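Local coordinates for ammonium transporter (Kuenenia stuttgartiensis, PDB 6EU6), which senses ammonium as the Amt-family membrane part of a sensor histidine kinase and signals its presence across the membrane, at the interface of chains A and B. Sequence-based numbering; all coordinates share one arbitrary frame. Chains: chain A/B, Ammonium transporter.

Contact 1: the interface of chains A and B. Residues chain A 206, 210, 266, 269-270; chain B 41, 45, 48-49.
B:Leu45 and B:Leu48, on helix 40-67 of one subunit, press into a groove between helices 206-226 and 266-280 of the next, a helix-to-helix seam of the trimer typical of the Amt ammonium transporter family. The tighter part gathers round the two delta-methyls CD2. That of B:Leu48 meets the ring of A:Phe270 at CE1, 3.6 Å away, the two side chains crossing obliquely. That of B:Leu45 sits among several groups: A:Val206 CG1 at 3.9 Å, A:Ala266 CB at 4.0 Å and A:Phe270 CZ a little farther. Next to this, CG2 of B:Ile41 crosses A:Val206 at about a right angle and touches CG1 at 3.8 Å. The valine can serve both partners because CG1 stands anti to its own backbone N (chi1 174°). On the ring of A:Phe270, the carbonyl oxygen of A:Ala266 lies over one face, offset toward the rim, which should limit how the phenyl group can turn. A:Thr210 turns its methyl CG2 to B:Leu48 and points its hydroxyl back, OG1 bonding A:Val206 O at 2.8 Å from above the carbonyl plane. Looser packing marks the other margin, where A:Leu269 CD2 stands 4.3 Å from B:Leu48 CD2 and equally far from CG2 of B:Val49.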
ATOM      1  N   VAL A 206      -1.505  -7.419  17.853  1.00 37.02           N
ATOM      2  CA  VAL A 206      -2.198  -6.188  17.781  1.00 39.05           C
ATOM      3  C   VAL A 206      -1.590  -5.222  16.776  1.00 34.83           C
ATOM      4  O   VAL A 206      -2.343  -4.617  15.983  1.00 32.09           O
ATOM      5  CB  VAL A 206      -2.398  -5.596  19.161  1.00 38.99           C
ATOM      6  CG1 VAL A 206      -3.006  -4.195  19.105  1.00 46.70           C
ATOM      7  CG2 VAL A 206      -3.359  -6.473  19.899  1.00 42.15           C
ATOM      8  N   THR A 210      -3.575  -3.692  13.540  1.00 28.07           N
ATOM      9  CA  THR A 210      -3.622  -2.246  13.372  1.00 29.01           C
ATOM     10  C   THR A 210      -3.233  -1.938  11.936  1.00 28.53           C
ATOM     11  O   THR A 210      -3.922  -1.148  11.233  1.00 26.68           O
ATOM     12  CB  THR A 210      -2.660  -1.542  14.356  1.00 27.89           C
ATOM     13  OG1 THR A 210      -3.016  -1.899  15.684  1.00 32.44           O
ATOM     14  CG2 THR A 210      -2.809  -0.054  14.275  1.00 30.01           C
ATOM     15  N   ALA A 266      -8.377  -3.242  22.435  1.00 39.70           N
ATOM     16  CA  ALA A 266      -8.062  -3.065  21.026  1.00 43.22           C
ATOM     17  C   ALA A 266      -9.099  -3.758  20.072  1.00 45.16           C
ATOM     18  O   ALA A 266      -9.490  -3.164  19.056  1.00 33.04           O
ATOM     19  CB  ALA A 266      -6.648  -3.558  20.748  1.00 41.16           C
ATOM     20  N   LEU A 269     -12.270  -1.838  19.557  1.00 29.79           N
ATOM     21  CA  LEU A 269     -12.032  -0.593  18.843  1.00 27.21           C
ATOM     22  C   LEU A 269     -11.922  -0.864  17.331  1.00 26.92           C
ATOM     23  O   LEU A 269     -12.488  -0.141  16.506  1.00 26.21           O
ATOM     24  CB  LEU A 269     -10.761   0.064  19.343  1.00 28.44           C
ATOM     25  CG  LEU A 269     -10.289   1.261  18.533  1.00 28.18           C
ATOM     26  CD1 LEU A 269     -11.233   2.419  18.721  1.00 30.46           C
ATOM     27  CD2 LEU A 269      -8.889   1.653  18.974  1.00 33.89           C
ATOM     28  N   PHE A 270     -11.192  -1.921  16.959  1.00 28.10           N
ATOM     29  CA  PHE A 270     -11.093  -2.275  15.532  1.00 26.65           C
ATOM     30  C   PHE A 270     -12.424  -2.646  14.971  1.00 25.80           C
ATOM     31  O   PHE A 270     -12.821  -2.185  13.885  1.00 26.01           O
ATOM     32  CB  PHE A 270     -10.170  -3.511  15.298  1.00 28.67           C
ATOM     33  CG  PHE A 270      -8.723  -3.342  15.767  1.00 29.54           C
ATOM     34  CD1 PHE A 270      -8.014  -2.231  15.505  1.00 32.19           C
ATOM     35  CD2 PHE A 270      -8.075  -4.375  16.380  1.00 36.96           C
ATOM     36  CE1 PHE A 270      -6.705  -2.053  15.931  1.00 33.21           C
ATOM     37  CE2 PHE A 270      -6.768  -4.224  16.807  1.00 38.68           C
ATOM     38  CZ  PHE A 270      -6.077  -3.068  16.547  1.00 35.01           C
TER
ATOM     39  N   ILE B  41       2.486  -2.748  21.229  1.00 27.60           N
ATOM     40  CA  ILE B  41       1.032  -2.603  21.273  1.00 30.16           C
ATOM     41  C   ILE B  41       0.659  -1.171  21.523  1.00 29.43           C
ATOM     42  O   ILE B  41      -0.267  -0.652  20.824  1.00 28.09           O
ATOM     43  CB  ILE B  41       0.363  -3.583  22.315  1.00 30.94           C
ATOM     44  CG1 ILE B  41       0.706  -5.052  21.940  1.00 33.75           C
ATOM     45  CG2 ILE B  41      -1.155  -3.392  22.342  1.00 35.04           C
ATOM     46  CD1 ILE B  41       0.297  -6.080  23.019  1.00 37.25           C
ATOM     47  N   LEU B  45      -1.492   1.330  18.794  1.00 34.50           N
ATOM     48  CA  LEU B  45      -2.774   1.888  19.172  1.00 30.76           C
ATOM     49  C   LEU B  45      -2.823   3.412  19.228  1.00 31.05           C
ATOM     50  O   LEU B  45      -3.841   3.985  18.833  1.00 29.78           O
ATOM     51  CB  LEU B  45      -3.229   1.328  20.502  1.00 35.63           C
ATOM     52  CG  LEU B  45      -3.458  -0.179  20.363  1.00 47.83           C
ATOM     53  CD1 LEU B  45      -3.851  -0.704  21.732  1.00 56.41           C
ATOM     54  CD2 LEU B  45      -4.502  -0.559  19.315  1.00 51.66           C
ATOM     55  N   LEU B  48      -3.163   4.686  15.649  1.00 27.63           N
ATOM     56  CA  LEU B  48      -4.512   4.551  15.106  1.00 26.09           C
ATOM     57  C   LEU B  48      -5.446   5.589  15.719  1.00 25.67           C
ATOM     58  O   LEU B  48      -6.217   6.229  15.018  1.00 26.73           O
ATOM     59  CB  LEU B  48      -5.042   3.168  15.369  1.00 26.71           C
ATOM     60  CG  LEU B  48      -6.489   2.929  14.936  1.00 30.13           C
ATOM     61  CD1 LEU B  48      -6.672   3.150  13.460  1.00 34.33           C
ATOM     62  CD2 LEU B  48      -6.875   1.521  15.232  1.00 32.72           C
ATOM     63  N   VAL B  49      -5.389   5.732  17.019  1.00 25.24           N
ATOM     64  CA  VAL B  49      -6.201   6.684  17.726  1.00 27.29           C
ATOM     65  C   VAL B  49      -5.975   8.118  17.265  1.00 31.16           C
ATOM     66  O   VAL B  49      -6.969   8.866  17.056  1.00 31.06           O
ATOM     67  CB  VAL B  49      -6.048   6.555  19.244  1.00 28.99           C
ATOM     68  CG1 VAL B  49      -6.698   7.697  20.015  1.00 32.83           C
ATOM     69  CG2 VAL B  49      -6.683   5.214  19.713  1.00 32.06           C
TER

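Contact 2: the interface of chains A and B. Residues chain A 12, 15, 19, 235, 239; chain B 11, 14-15, 18.
The thioether sulfur SD of B:Met15 is approached by three side chains of chain A, an instance of sulfur-rich packing between the first helices, 2-34, of two subunits in an Amt-family trimer. A:Met19 brings its own SD to 3.9 Å from that sulfur as the two chains slide past each other in opposite directions, and A:Met15 adds its methyl CE. The third is A:Trp12, whose six-membered ring receives the sulfur at its edge, in plane, 4.0 Å from CZ3. Both copies of Met15 bend at chi2 and chi3, yet the one in chain A offers its methyl and the one in chain B its sulfur. The indole is also packed on a face. A:Ile235 CD1, from its own chain, lies 3.6 Å above the ring plane, and on the same side B:Leu11 CD1 comes down near the rim, 3.4 Å from CE3. B:Ile14 divides its branches between two isoleucines of helix 234-261. With CG1 roughly anti to the backbone N (chi1 -153°), its CG2 falls between backbone N and carbonyl carbon and meets A:Ile235 CD1 at 3.7 Å. Its CG1 touches A:Ile239 CD1, also at 3.7 Å. Farther along, A:Met19 CE reaches B:Cys18 SG at 4.0 Å.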
ATOM      1  N   TRP A  12     -10.061   5.976 -13.131  1.00 30.97           N
ATOM      2  CA  TRP A  12     -10.439   6.005 -11.722  1.00 28.15           C
ATOM      3  C   TRP A  12     -10.955   4.620 -11.282  1.00 27.29           C
ATOM      4  O   TRP A  12     -10.517   4.067 -10.253  1.00 26.88           O
ATOM      5  CB  TRP A  12     -11.436   7.086 -11.425  1.00 28.46           C
ATOM      6  CG  TRP A  12     -12.027   7.024 -10.010  1.00 31.08           C
ATOM      7  CD1 TRP A  12     -13.352   7.087  -9.675  1.00 34.33           C
ATOM      8  CD2 TRP A  12     -11.314   6.882  -8.767  1.00 33.82           C
ATOM      9  NE1 TRP A  12     -13.512   6.992  -8.339  1.00 31.88           N
ATOM     10  CE2 TRP A  12     -12.282   6.889  -7.741  1.00 33.01           C
ATOM     11  CE3 TRP A  12      -9.936   6.732  -8.421  1.00 34.33           C
ATOM     12  CZ2 TRP A  12     -11.942   6.745  -6.378  1.00 35.97           C
ATOM     13  CZ3 TRP A  12      -9.587   6.581  -7.058  1.00 38.10           C
ATOM     14  CH2 TRP A  12     -10.609   6.605  -6.049  1.00 36.64           C
ATOM     15  N   MET A  15      -8.055   2.229 -10.920  0.97 29.46           N
ATOM     16  CA  MET A  15      -7.254   2.585  -9.725  0.97 28.67           C
ATOM     17  C   MET A  15      -7.967   2.144  -8.423  0.97 29.86           C
ATOM     18  O   MET A  15      -7.370   1.536  -7.524  0.97 27.52           O
ATOM     19  CB  MET A  15      -6.948   4.083  -9.676  0.97 27.80           C
ATOM     20  CG  MET A  15      -5.567   4.501 -10.180  0.97 49.38           C
ATOM     21  SD  MET A  15      -4.198   3.647  -9.219  0.97 58.55           S
ATOM     22  CE  MET A  15      -4.668   3.237  -7.550  0.97 61.37           C
ATOM     23  N   MET A  19      -7.031  -0.528  -5.444  1.00 26.25           N
ATOM     24  CA  MET A  19      -7.036  -0.238  -4.006  1.00 25.19           C
ATOM     25  C   MET A  19      -7.853  -1.306  -3.262  1.00 23.26           C
ATOM     26  O   MET A  19      -7.525  -1.737  -2.149  1.00 24.16           O
ATOM     27  CB  MET A  19      -7.605   1.168  -3.734  1.00 28.35           C
ATOM     28  CG  MET A  19      -6.813   2.278  -4.315  1.00 27.75           C
ATOM     29  SD  MET A  19      -7.581   3.890  -4.309  1.00 30.21           S
ATOM     30  CE  MET A  19      -7.639   4.233  -2.530  1.00 29.52           C
ATOM     31  N   ILE A 235     -16.342  12.743  -5.986  1.00 30.03           N
ATOM     32  CA  ILE A 235     -15.364  11.781  -5.555  1.00 31.53           C
ATOM     33  C   ILE A 235     -14.792  12.182  -4.193  1.00 31.76           C
ATOM     34  O   ILE A 235     -14.696  11.354  -3.316  1.00 29.15           O
ATOM     35  CB  ILE A 235     -14.279  11.670  -6.629  1.00 36.75           C
ATOM     36  CG1 ILE A 235     -13.333  10.548  -6.395  1.00 42.21           C
ATOM     37  CG2 ILE A 235     -13.508  12.984  -6.798  1.00 39.74           C
ATOM     38  CD1 ILE A 235     -12.463  10.469  -7.641  1.00 47.68           C
ATOM     39  N   ILE A 239     -15.205  10.024  -0.503  1.00 26.79           N
ATOM     40  CA  ILE A 239     -14.011   9.628   0.294  1.00 25.90           C
ATOM     41  C   ILE A 239     -13.954  10.302   1.653  1.00 27.07           C
ATOM     42  O   ILE A 239     -13.618   9.674   2.635  1.00 27.15           O
ATOM     43  CB  ILE A 239     -12.775   9.850  -0.565  1.00 28.99           C
ATOM     44  CG1 ILE A 239     -12.812   8.721  -1.598  1.00 29.65           C
ATOM     45  CG2 ILE A 239     -11.508   9.798   0.277  1.00 28.95           C
ATOM     46  CD1 ILE A 239     -11.728   8.618  -2.604  1.00 31.13           C
TER
ATOM     47  N   LEU B  11      -9.455  13.971  -9.291  1.00 26.91           N
ATOM     48  CA  LEU B  11      -8.971  12.636  -9.277  1.00 28.98           C
ATOM     49  C   LEU B  11      -7.565  12.578  -8.675  1.00 32.57           C
ATOM     50  O   LEU B  11      -7.292  11.709  -7.813  1.00 27.87           O
ATOM     51  CB  LEU B  11      -8.990  12.058 -10.679  1.00 28.68           C
ATOM     52  CG  LEU B  11      -8.426  10.644 -10.876  1.00 33.67           C
ATOM     53  CD1 LEU B  11      -9.086   9.658  -9.927  1.00 37.12           C
ATOM     54  CD2 LEU B  11      -8.621  10.230 -12.341  1.00 33.88           C
ATOM     55  N   ILE B  14      -7.382  13.629  -4.868  1.00 26.13           N
ATOM     56  CA  ILE B  14      -7.987  12.628  -3.975  1.00 30.47           C
ATOM     57  C   ILE B  14      -7.127  11.364  -3.923  1.00 27.44           C
ATOM     58  O   ILE B  14      -6.903  10.789  -2.848  1.00 26.82           O
ATOM     59  CB  ILE B  14      -9.513  12.387  -4.282  1.00 33.08           C
ATOM     60  CG1 ILE B  14     -10.251  11.935  -3.076  1.00 41.05           C
ATOM     61  CG2 ILE B  14      -9.672  11.326  -5.321  1.00 36.04           C
ATOM     62  CD1 ILE B  14     -10.475  12.961  -2.007  1.00 38.89           C
ATOM     63  N   MET B  15      -6.562  10.979  -5.051  0.97 29.46           N
ATOM     64  CA  MET B  15      -5.616   9.837  -5.056  0.97 28.67           C
ATOM     65  C   MET B  15      -4.390  10.123  -4.156  0.97 29.86           C
ATOM     66  O   MET B  15      -3.973   9.294  -3.335  0.97 27.52           O
ATOM     67  CB  MET B  15      -5.160   9.489  -6.474  0.97 27.80           C
ATOM     68  CG  MET B  15      -5.884   8.322  -7.143  0.97 49.38           C
ATOM     69  SD  MET B  15      -5.727   6.747  -6.132  0.97 58.55           S
ATOM     70  CE  MET B  15      -4.236   6.686  -5.159  0.97 61.37           C
ATOM     71  N   CYS B  18      -5.235   9.902  -0.535  1.00 25.31           N
ATOM     72  CA  CYS B  18      -5.287   8.536  -0.080  1.00 25.79           C
ATOM     73  C   CYS B  18      -3.852   7.997   0.125  1.00 24.03           C
ATOM     74  O   CYS B  18      -3.594   7.235   1.064  1.00 25.17           O
ATOM     75  CB  CYS B  18      -6.027   7.638  -1.064  1.00 24.77           C
ATOM     76  SG  CYS B  18      -7.783   8.024  -1.229  1.00 29.63           S
TER

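Contact 3: the interface of chains A and B. Residues chain A 210-211, 214; chain B 24, 28, 47-48, 51.
A:Phe214 pushes its ring between helices 2-34 and 40-67 of chain B, a knob entering the slot between two helices of a neighbouring Amt subunit. From CB the chain turns at chi1 -82°, which carries the phenyl group across the seam. Past CG, the CD2 side runs toward B:Thr28, whose hydroxyl OG1 lies 3.3 Å from CE2, displaced from the ring plane. At the tip, CZ meets the backbone of helix 40-67, 3.8 Å from B:Leu48 CA, while the carbonyl oxygen of B:Asn47 and the hydroxyl of B:Thr51 stand at the ring edge, in plane. Returning along the other side, CE1 finds B:Gln24 CB at 3.7 Å. That methylene stands off the rim to one side of the plane; B:Leu48 CD1 covers the opposite face, offset toward the rim. Next door, A:Leu211 CD2 slides alongside B:Thr28 CG2 in the opposite direction. The polar groups round the phenyl ring are tied within chain B. The hydroxyl hydrogen of B:Thr51 can serve B:Gln24 OE1 (2.6 Å from OG1, in the carbonyl plane, on a lone pair), tying the two helices, or B:Asn47 O (3.1 Å from OG1). The hydroxyl of B:Thr28 is turned back, its OG1 donating to B:Gln24 O at 2.7 Å.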
ATOM      1  N   THR A 210      -3.575  -3.692  13.540  1.00 28.07           N
ATOM      2  CA  THR A 210      -3.622  -2.246  13.372  1.00 29.01           C
ATOM      3  C   THR A 210      -3.233  -1.938  11.936  1.00 28.53           C
ATOM      4  O   THR A 210      -3.922  -1.148  11.233  1.00 26.68           O
ATOM      5  CB  THR A 210      -2.660  -1.542  14.356  1.00 27.89           C
ATOM      6  OG1 THR A 210      -3.016  -1.899  15.684  1.00 32.44           O
ATOM      7  CG2 THR A 210      -2.809  -0.054  14.275  1.00 30.01           C
ATOM      8  N   LEU A 211      -2.164  -2.576  11.461  1.00 27.19           N
ATOM      9  CA  LEU A 211      -1.763  -2.346  10.077  1.00 29.37           C
ATOM     10  C   LEU A 211      -2.915  -2.828   9.135  1.00 26.95           C
ATOM     11  O   LEU A 211      -3.217  -2.153   8.132  1.00 27.87           O
ATOM     12  CB  LEU A 211      -0.432  -3.009   9.736  1.00 34.46           C
ATOM     13  CG  LEU A 211       0.796  -2.520  10.527  1.00 40.87           C
ATOM     14  CD1 LEU A 211       2.102  -3.207  10.076  1.00 44.51           C
ATOM     15  CD2 LEU A 211       0.980  -1.024  10.489  1.00 40.44           C
ATOM     16  N   PHE A 214      -5.634  -0.141   8.952  1.00 27.25           N
ATOM     17  CA  PHE A 214      -5.255   0.928   8.036  1.00 26.41           C
ATOM     18  C   PHE A 214      -5.355   0.562   6.562  1.00 28.45           C
ATOM     19  O   PHE A 214      -5.805   1.363   5.727  1.00 27.50           O
ATOM     20  CB  PHE A 214      -3.866   1.454   8.345  1.00 27.31           C
ATOM     21  CG  PHE A 214      -3.797   2.470   9.451  1.00 26.14           C
ATOM     22  CD1 PHE A 214      -4.385   3.734   9.326  1.00 27.05           C
ATOM     23  CD2 PHE A 214      -3.037   2.195  10.597  1.00 30.52           C
ATOM     24  CE1 PHE A 214      -4.245   4.688  10.377  1.00 27.65           C
ATOM     25  CE2 PHE A 214      -2.906   3.168  11.628  1.00 31.90           C
ATOM     26  CZ  PHE A 214      -3.489   4.402  11.453  1.00 26.38           C
TER
ATOM     27  N   GLN B  24       0.006   7.216   7.404  1.00 26.45           N
ATOM     28  CA  GLN B  24      -0.369   6.954   8.798  1.00 28.56           C
ATOM     29  C   GLN B  24       0.052   5.518   9.213  1.00 27.65           C
ATOM     30  O   GLN B  24       0.433   5.219  10.374  1.00 26.46           O
ATOM     31  CB  GLN B  24      -1.877   7.140   8.998  1.00 28.10           C
ATOM     32  CG  GLN B  24      -2.349   8.561   8.802  1.00 29.79           C
ATOM     33  CD  GLN B  24      -1.937   9.465   9.971  1.00 30.66           C
ATOM     34  OE1 GLN B  24      -2.345   9.280  11.143  1.00 30.71           O
ATOM     35  NE2 GLN B  24      -1.075  10.369   9.685  1.00 27.82           N
ATOM     36  N   THR B  28       3.007   4.239  11.760  1.00 24.75           N
ATOM     37  CA  THR B  28       2.706   3.167  12.725  1.00 28.54           C
ATOM     38  C   THR B  28       3.821   2.078  12.650  1.00 30.22           C
ATOM     39  O   THR B  28       4.411   1.693  13.666  1.00 27.18           O
ATOM     40  CB  THR B  28       1.354   2.516  12.430  1.00 31.66           C
ATOM     41  OG1 THR B  28       0.315   3.517  12.442  1.00 30.79           O
ATOM     42  CG2 THR B  28       1.077   1.428  13.530  1.00 35.07           C
ATOM     43  N   ASN B  47      -1.044   5.470  17.398  1.00 25.95           N
ATOM     44  CA  ASN B  47      -1.058   5.890  16.027  1.00 25.02           C
ATOM     45  C   ASN B  47      -2.421   5.741  15.332  1.00 27.84           C
ATOM     46  O   ASN B  47      -2.806   6.574  14.523  1.00 29.46           O
ATOM     47  CB  ASN B  47      -0.047   5.093  15.210  1.00 25.77           C
ATOM     48  CG  ASN B  47       1.325   5.702  15.293  1.00 25.21           C
ATOM     49  OD1 ASN B  47       1.609   6.701  14.626  1.00 26.94           O
ATOM     50  ND2 ASN B  47       2.159   5.154  16.171  1.00 25.24           N
ATOM     51  N   LEU B  48      -3.163   4.686  15.649  1.00 27.63           N
ATOM     52  CA  LEU B  48      -4.512   4.551  15.106  1.00 26.09           C
ATOM     53  C   LEU B  48      -5.446   5.589  15.719  1.00 25.67           C
ATOM     54  O   LEU B  48      -6.217   6.229  15.018  1.00 26.73           O
ATOM     55  CB  LEU B  48      -5.042   3.168  15.369  1.00 26.71           C
ATOM     56  CG  LEU B  48      -6.489   2.929  14.936  1.00 30.13           C
ATOM     57  CD1 LEU B  48      -6.672   3.150  13.460  1.00 34.33           C
ATOM     58  CD2 LEU B  48      -6.875   1.521  15.232  1.00 32.72           C
ATOM     59  N   THR B  51      -5.242   9.138  14.406  1.00 23.66           N
ATOM     60  CA  THR B  51      -5.870   9.365  13.147  1.00 25.94           C
ATOM     61  C   THR B  51      -7.384   9.666  13.370  1.00 25.83           C
ATOM     62  O   THR B  51      -7.981  10.530  12.698  1.00 25.59           O
ATOM     63  CB  THR B  51      -5.671   8.115  12.265  1.00 28.12           C
ATOM     64  OG1 THR B  51      -4.269   7.848  12.100  1.00 29.05           O
ATOM     65  CG2 THR B  51      -6.302   8.340  10.952  1.00 30.81           C
TER

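Contact 4: the interface of chains A and B. Residues chain A 4-5, 8, 231; chain B 4, 7-8, 11.
A:Gln5 and B:Asn7 meet with their amide planes almost perpendicular, 89° apart, where the first helices (2-34) of two Amt subunits run side by side near their N-terminal ends. B:Asn7 ND2 donates to A:Gln5 OE1 at 2.8 Å, with an angle of 150° at the hydrogen. The acceptor oxygen lies in the amide plane of the asparagine, whereas the donor is tilted 26° from the carbonyl plane of the glutamine. A bend at chi2 of A:Gln5 swings the amide toward the partner, and its NE2 makes a weak bond to A:Val231 O that would help fix the rotation of the group. Beside this amide pair, isoleucines of the two helices meet. A:Ile8 crosses B:Ile8 at about a right angle, and its CD1 presses on CG1 of the partner at 3.5 Å. The same methyl meets B:Ile4 CG2, also at 3.5 Å, on an oblique approach, which makes this a tightly packed spot. Beyond it the two Ile4 side chains cross squarely through their CG2 methyls. On the loop ahead of helix 234-261, A:Val231 CG1 lies over the opposing helix, 3.3 Å from B:Asn7 O of the backbone and 4.0 Å from B:Leu11 CB. By joining the amide hydrogen bond to close apolar packing, the site fastens the projecting ends of the first helices together and probably steadies the trimer there.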
ATOM      1  N   ILE A   4     -12.660  11.455 -23.915  1.00 43.16           N
ATOM      2  CA  ILE A   4     -11.719  11.757 -22.858  1.00 39.31           C
ATOM      3  C   ILE A   4     -12.312  11.506 -21.468  1.00 39.35           C
ATOM      4  O   ILE A   4     -11.594  10.941 -20.611  1.00 36.43           O
ATOM      5  CB  ILE A   4     -11.181  13.176 -22.999  1.00 47.54           C
ATOM      6  CG1 ILE A   4     -10.282  13.207 -24.233  1.00 52.78           C
ATOM      7  CG2 ILE A   4     -10.367  13.584 -21.798  1.00 43.57           C
ATOM      8  CD1 ILE A   4      -9.686  14.554 -24.505  1.00 59.76           C
ATOM      9  N   GLN A   5     -13.568  11.934 -21.212  1.00 33.07           N
ATOM     10  CA  GLN A   5     -14.245  11.604 -19.952  1.00 40.85           C
ATOM     11  C   GLN A   5     -14.351  10.069 -19.719  1.00 37.85           C
ATOM     12  O   GLN A   5     -14.176   9.583 -18.591  1.00 36.00           O
ATOM     13  CB  GLN A   5     -15.622  12.277 -19.844  1.00 40.58           C
ATOM     14  CG  GLN A   5     -16.309  12.062 -18.448  1.00 42.66           C
ATOM     15  CD  GLN A   5     -15.708  12.773 -17.187  1.00 46.90           C
ATOM     16  OE1 GLN A   5     -15.341  13.982 -17.167  1.00 44.21           O
ATOM     17  NE2 GLN A   5     -15.632  12.015 -16.105  1.00 41.98           N
ATOM     18  N   ILE A   8     -10.926   8.944 -18.459  1.00 32.83           N
ATOM     19  CA  ILE A   8     -10.735   9.351 -17.054  1.00 34.21           C
ATOM     20  C   ILE A   8     -11.527   8.374 -16.145  1.00 32.28           C
ATOM     21  O   ILE A   8     -11.094   8.074 -15.043  1.00 31.28           O
ATOM     22  CB  ILE A   8     -11.300  10.765 -16.935  1.00 40.22           C
ATOM     23  CG1 ILE A   8     -10.327  11.728 -17.590  1.00 54.36           C
ATOM     24  CG2 ILE A   8     -11.567  11.177 -15.535  1.00 46.66           C
ATOM     25  CD1 ILE A   8     -10.939  13.110 -17.794  1.00 61.33           C
ATOM     26  N   VAL A 231     -15.630   9.919 -12.697  1.00 35.12           N
ATOM     27  CA  VAL A 231     -14.977  10.944 -11.924  1.00 32.44           C
ATOM     28  C   VAL A 231     -15.811  12.161 -11.986  1.00 36.17           C
ATOM     29  O   VAL A 231     -16.116  12.618 -13.057  1.00 38.30           O
ATOM     30  CB  VAL A 231     -13.604  11.287 -12.525  1.00 36.10           C
ATOM     31  CG1 VAL A 231     -12.894  12.280 -11.640  1.00 34.11           C
ATOM     32  CG2 VAL A 231     -12.771  10.023 -12.738  1.00 39.63           C
TER
ATOM     33  N   ILE B   4     -13.650  19.127 -17.642  1.00 43.16           N
ATOM     34  CA  ILE B   4     -12.890  17.896 -17.654  1.00 39.31           C
ATOM     35  C   ILE B   4     -11.556  18.035 -16.913  1.00 39.35           C
ATOM     36  O   ILE B   4     -11.199  17.103 -16.156  1.00 36.43           O
ATOM     37  CB  ILE B   4     -12.698  17.389 -19.078  1.00 47.54           C
ATOM     38  CG1 ILE B   4     -14.059  16.916 -19.585  1.00 52.78           C
ATOM     39  CG2 ILE B   4     -11.734  16.231 -19.131  1.00 43.57           C
ATOM     40  CD1 ILE B   4     -14.027  16.396 -20.989  1.00 59.76           C
ATOM     41  N   ASN B   7     -12.213  17.815 -13.277  1.00 32.95           N
ATOM     42  CA  ASN B   7     -12.406  16.408 -12.907  1.00 34.71           C
ATOM     43  C   ASN B   7     -11.093  15.638 -12.728  1.00 35.95           C
ATOM     44  O   ASN B   7     -10.952  14.889 -11.794  1.00 32.38           O
ATOM     45  CB  ASN B   7     -13.231  15.645 -13.936  1.00 33.01           C
ATOM     46  CG  ASN B   7     -14.693  15.965 -13.823  1.00 38.83           C
ATOM     47  OD1 ASN B   7     -15.088  16.567 -12.846  1.00 39.05           O
ATOM     48  ND2 ASN B   7     -15.492  15.558 -14.827  1.00 35.46           N
ATOM     49  N   ILE B   8     -10.154  15.857 -13.622  1.00 32.83           N
ATOM     50  CA  ILE B   8      -8.822  15.228 -13.558  1.00 34.21           C
ATOM     51  C   ILE B   8      -8.102  15.726 -12.276  1.00 32.28           C
ATOM     52  O   ILE B   8      -7.350  14.981 -11.666  1.00 31.28           O
ATOM     53  CB  ILE B   8      -8.068  15.688 -14.804  1.00 40.22           C
ATOM     54  CG1 ILE B   8      -8.620  14.940 -16.003  1.00 54.36           C
ATOM     55  CG2 ILE B   8      -6.600  15.496 -14.710  1.00 46.66           C
ATOM     56  CD1 ILE B   8      -8.151  15.546 -17.322  1.00 61.33           C
ATOM     57  N   LEU B  11      -9.455  13.971  -9.291  1.00 26.91           N
ATOM     58  CA  LEU B  11      -8.971  12.636  -9.277  1.00 28.98           C
ATOM     59  C   LEU B  11      -7.565  12.578  -8.675  1.00 32.57           C
ATOM     60  O   LEU B  11      -7.292  11.709  -7.813  1.00 27.87           O
ATOM     61  CB  LEU B  11      -8.990  12.058 -10.679  1.00 28.68           C
ATOM     62  CG  LEU B  11      -8.426  10.644 -10.876  1.00 33.67           C
ATOM     63  CD1 LEU B  11      -9.086   9.658  -9.927  1.00 37.12           C
ATOM     64  CD2 LEU B  11      -8.621  10.230 -12.341  1.00 33.88           C
TER

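The four contacts form one seam between two subunits of the trimer. Contact 1 and contact 3 are near neighbours, their C-alpha centres about 7 Å apart, and share A:Thr210 and B:Leu48, so helix 206-226 of chain A packs on helix 40-67 of chain B in both. Contact 2 and contact 4, about 12 Å apart, share B:Leu11 and rest on helix 2-34 of both chains. That helix of chain B also enters contact 3, about 19 Å from contact 2, and thereby links the two halves. With about 37 Å between contact 1 and contact 4, the seam probably restrains tilting between subunits.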